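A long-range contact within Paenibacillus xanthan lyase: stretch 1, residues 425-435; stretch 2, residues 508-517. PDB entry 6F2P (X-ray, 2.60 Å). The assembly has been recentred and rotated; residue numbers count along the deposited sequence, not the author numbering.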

# COMPACT_ATOMS: atom_id res chain seq x y z
N HIS A 425 11.97 26.14 11.82
CA HIS A 425 11.44 26.91 10.69
C HIS A 425 11.85 26.42 9.31
O HIS A 425 11.84 27.20 8.36
CB HIS A 425 11.77 28.40 10.83
CG HIS A 425 11.38 28.96 12.16
ND1 HIS A 425 10.08 28.97 12.62
CD2 HIS A 425 12.13 29.50 13.15
CE1 HIS A 425 10.04 29.50 13.83
NE2 HIS A 425 11.28 29.84 14.17
N PHE A 426 12.19 25.14 9.20
CA PHE A 426 12.39 24.51 7.90
C PHE A 426 11.27 24.88 6.90
O PHE A 426 11.54 25.39 5.81
CB PHE A 426 12.51 22.98 8.03
CG PHE A 426 12.39 22.26 6.71
CD1 PHE A 426 13.52 22.05 5.93
CD2 PHE A 426 11.16 21.81 6.25
CE1 PHE A 426 13.42 21.41 4.72
CE2 PHE A 426 11.05 21.17 5.04
CZ PHE A 426 12.19 20.96 4.27
N TRP A 427 10.02 24.63 7.28
CA TRP A 427 8.89 24.77 6.37
C TRP A 427 8.55 26.19 5.94
O TRP A 427 7.92 26.39 4.90
CB TRP A 427 7.64 24.11 6.95
CG TRP A 427 7.67 22.61 6.87
CD1 TRP A 427 7.80 21.74 7.91
CD2 TRP A 427 7.58 21.81 5.69
NE1 TRP A 427 7.79 20.44 7.45
CE2 TRP A 427 7.65 20.46 6.09
CE3 TRP A 427 7.44 22.11 4.32
CZ2 TRP A 427 7.59 19.41 5.18
CZ3 TRP A 427 7.38 21.06 3.42
CH2 TRP A 427 7.45 19.72 3.85
N ALA A 428 8.95 27.18 6.73
CA ALA A 428 8.60 28.57 6.42
C ALA A 428 9.67 29.26 5.58
O ALA A 428 9.49 30.40 5.17
CB ALA A 428 8.33 29.36 7.70
N THR A 429 10.77 28.55 5.33
CA THR A 429 11.89 29.11 4.57
C THR A 429 12.25 28.32 3.31
O THR A 429 12.69 28.91 2.33
CB THR A 429 13.16 29.21 5.43
OG1 THR A 429 13.35 27.96 6.12
CG2 THR A 429 13.05 30.33 6.45
N VAL A 430 12.06 27.00 3.35
CA VAL A 430 12.43 26.13 2.22
C VAL A 430 11.70 26.51 0.93
O VAL A 430 10.58 27.03 0.97
CB VAL A 430 12.18 24.63 2.54
CG1 VAL A 430 10.69 24.32 2.55
CG2 VAL A 430 12.89 23.73 1.54
N ASP A 431 12.33 26.28 -0.21
CA ASP A 431 11.66 26.48 -1.48
C ASP A 431 10.69 25.31 -1.72
O ASP A 431 11.10 24.22 -2.15
CB ASP A 431 12.67 26.58 -2.62
CG ASP A 431 12.01 26.84 -3.96
OD1 ASP A 431 10.76 26.85 -4.01
OD2 ASP A 431 12.75 27.01 -4.97
N ASN A 432 9.41 25.55 -1.46
CA ASN A 432 8.39 24.51 -1.60
C ASN A 432 8.10 24.11 -3.04
O ASN A 432 7.29 23.22 -3.30
CB ASN A 432 7.08 24.92 -0.91
CG ASN A 432 7.15 24.79 0.59
OD1 ASN A 432 7.40 25.76 1.30
ND2 ASN A 432 6.95 23.57 1.09
N TYR A 433 8.77 24.76 -3.99
CA TYR A 433 8.69 24.36 -5.39
C TYR A 433 9.73 23.27 -5.70
O TYR A 433 9.67 22.62 -6.74
CB TYR A 433 8.87 25.55 -6.32
CG TYR A 433 7.81 26.62 -6.18
CD1 TYR A 433 6.52 26.42 -6.66
CD2 TYR A 433 8.09 27.84 -5.58
CE1 TYR A 433 5.55 27.40 -6.54
CE2 TYR A 433 7.13 28.83 -5.45
CZ TYR A 433 5.86 28.61 -5.93
OH TYR A 433 4.90 29.59 -5.80
N ARG A 434 10.66 23.08 -4.76
CA ARG A 434 11.75 22.14 -4.92
C ARG A 434 11.95 21.28 -3.68
O ARG A 434 13.03 21.29 -3.09
CB ARG A 434 13.05 22.89 -5.22
CG ARG A 434 13.06 23.55 -6.59
CD ARG A 434 14.42 24.14 -6.93
NE ARG A 434 14.46 24.55 -8.34
CZ ARG A 434 15.23 25.52 -8.81
NH1 ARG A 434 16.02 26.19 -7.99
NH2 ARG A 434 15.20 25.82 -10.10
N LEU A 435 10.92 20.54 -3.30
CA LEU A 435 11.00 19.59 -2.20
C LEU A 435 11.78 18.32 -2.60
O LEU A 435 11.61 17.80 -3.71
CB LEU A 435 9.60 19.24 -1.71
CG LEU A 435 8.81 20.40 -1.11
CD1 LEU A 435 7.42 19.97 -0.66
CD2 LEU A 435 9.60 21.00 0.05
N THR A 508 11.30 20.87 -16.61
CA THR A 508 10.95 19.84 -15.64
C THR A 508 12.15 19.49 -14.76
O THR A 508 13.28 19.38 -15.24
CB THR A 508 10.40 18.60 -16.37
OG1 THR A 508 9.27 18.99 -17.16
CG2 THR A 508 9.97 17.51 -15.39
N GLU A 509 11.92 19.35 -13.46
CA GLU A 509 13.02 19.17 -12.52
C GLU A 509 12.81 17.97 -11.60
O GLU A 509 11.68 17.61 -11.27
CB GLU A 509 13.20 20.42 -11.66
CG GLU A 509 13.48 21.69 -12.44
CD GLU A 509 13.61 22.91 -11.55
OE1 GLU A 509 14.24 23.90 -11.99
OE2 GLU A 509 13.08 22.89 -10.42
N THR A 510 13.92 17.36 -11.19
CA THR A 510 13.88 16.33 -10.15
C THR A 510 14.83 16.74 -9.04
O THR A 510 16.02 16.95 -9.28
CB THR A 510 14.29 14.96 -10.70
OG1 THR A 510 13.21 14.42 -11.48
CG2 THR A 510 14.62 13.99 -9.55
N ILE A 511 14.31 16.86 -7.82
CA ILE A 511 15.10 17.41 -6.73
C ILE A 511 15.86 16.33 -5.98
O ILE A 511 15.25 15.45 -5.39
CB ILE A 511 14.24 18.21 -5.73
CG1 ILE A 511 13.28 19.15 -6.47
CG2 ILE A 511 15.14 18.96 -4.75
CD1 ILE A 511 13.95 20.06 -7.48
N VAL A 512 17.18 16.40 -6.02
CA VAL A 512 17.99 15.43 -5.29
C VAL A 512 18.06 15.79 -3.82
O VAL A 512 17.94 14.93 -2.94
CB VAL A 512 19.43 15.33 -5.85
CG1 VAL A 512 20.32 14.56 -4.89
CG2 VAL A 512 19.42 14.66 -7.20
N GLU A 513 18.24 17.08 -3.55
CA GLU A 513 18.46 17.55 -2.19
C GLU A 513 17.91 18.96 -2.03
O GLU A 513 17.83 19.73 -2.99
CB GLU A 513 19.95 17.50 -1.87
CG GLU A 513 20.32 17.83 -0.44
CD GLU A 513 19.48 17.08 0.58
OE1 GLU A 513 19.93 16.02 1.06
OE2 GLU A 513 18.38 17.56 0.93
N ASN A 514 17.50 19.29 -0.81
CA ASN A 514 17.22 20.67 -0.43
C ASN A 514 17.40 20.76 1.07
O ASN A 514 16.43 20.79 1.82
CB ASN A 514 15.80 21.10 -0.85
CG ASN A 514 15.66 22.61 -0.89
OD1 ASN A 514 16.47 23.33 -0.32
ND2 ASN A 514 14.63 23.09 -1.58
N ARG A 515 18.65 20.79 1.51
CA ARG A 515 18.97 20.59 2.92
C ARG A 515 19.15 21.91 3.64
O ARG A 515 19.80 22.81 3.12
CB ARG A 515 20.27 19.80 3.05
CG ARG A 515 20.52 19.22 4.44
CD ARG A 515 19.69 17.96 4.64
NE ARG A 515 19.92 17.35 5.95
CZ ARG A 515 19.18 16.36 6.43
NH1 ARG A 515 18.17 15.89 5.71
NH2 ARG A 515 19.43 15.85 7.63
N LYS A 516 18.60 22.01 4.85
CA LYS A 516 18.84 23.19 5.67
C LYS A 516 20.22 23.10 6.30
O LYS A 516 20.62 22.05 6.80
CB LYS A 516 17.78 23.33 6.76
CG LYS A 516 17.70 24.74 7.31
CD LYS A 516 17.31 24.75 8.76
CE LYS A 516 15.98 24.07 8.96
NZ LYS A 516 15.79 23.78 10.40
N LEU A 517 20.94 24.22 6.29
CA LEU A 517 22.34 24.24 6.73
C LEU A 517 22.49 24.85 8.11
O LEU A 517 21.51 25.23 8.74
CB LEU A 517 23.19 24.99 5.70
CG LEU A 517 22.98 24.46 4.27
CD1 LEU A 517 23.86 25.19 3.27
CD2 LEU A 517 23.25 22.96 4.23
O HOH W 1 15.20 25.96 -0.41
O HOH W 2 10.66 24.14 -9.06

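Stretch 2 meets stretch 1 through alternate residues, as an extended chain dictates: Glu509 and Ile511 point their CA-to-CB bonds toward it, Thr510 points away, and after the corner at Val512 the pattern resumes with Asn514 and Lys516.

Glu509 sets the first rule, a buried carboxylate paired side-on with a guanidinium, near its plane. Arg434 NE donates to Glu509 OE2 at 3.0 Å and Arg434 NH2 to Glu509 OE1 at 2.9 Å, a two-pronged salt bridge that fixes both side chains in orientation as well as distance; with chi2 and chi3 of Arg434 both t, the chain is extended toward Glu509.

Ile511 packs against the aliphatic part of Arg434. Its CD1 lies 3.7 Å from Arg434 CG, while its CB sits 3.3 Å from Leu435 O.

Asn514, buried and pointing toward stretch 1, reads backbone. Its ND2 donates to Arg434 O at 2.8 Å, nearly straight at 170°, at the last residue of the type I turn from Asp431 to Arg434. Its OD1 accepts from water 1, which in turn accepts from Asp431 N, so one amide serves both polarities. Val430 CG2 packs 3.6 Å from Asn514 ND2.

Lys516 closes the contact with its CE methylene, which lies 3.8 Å from Phe426 CB and near the plane of the ring, at its edge.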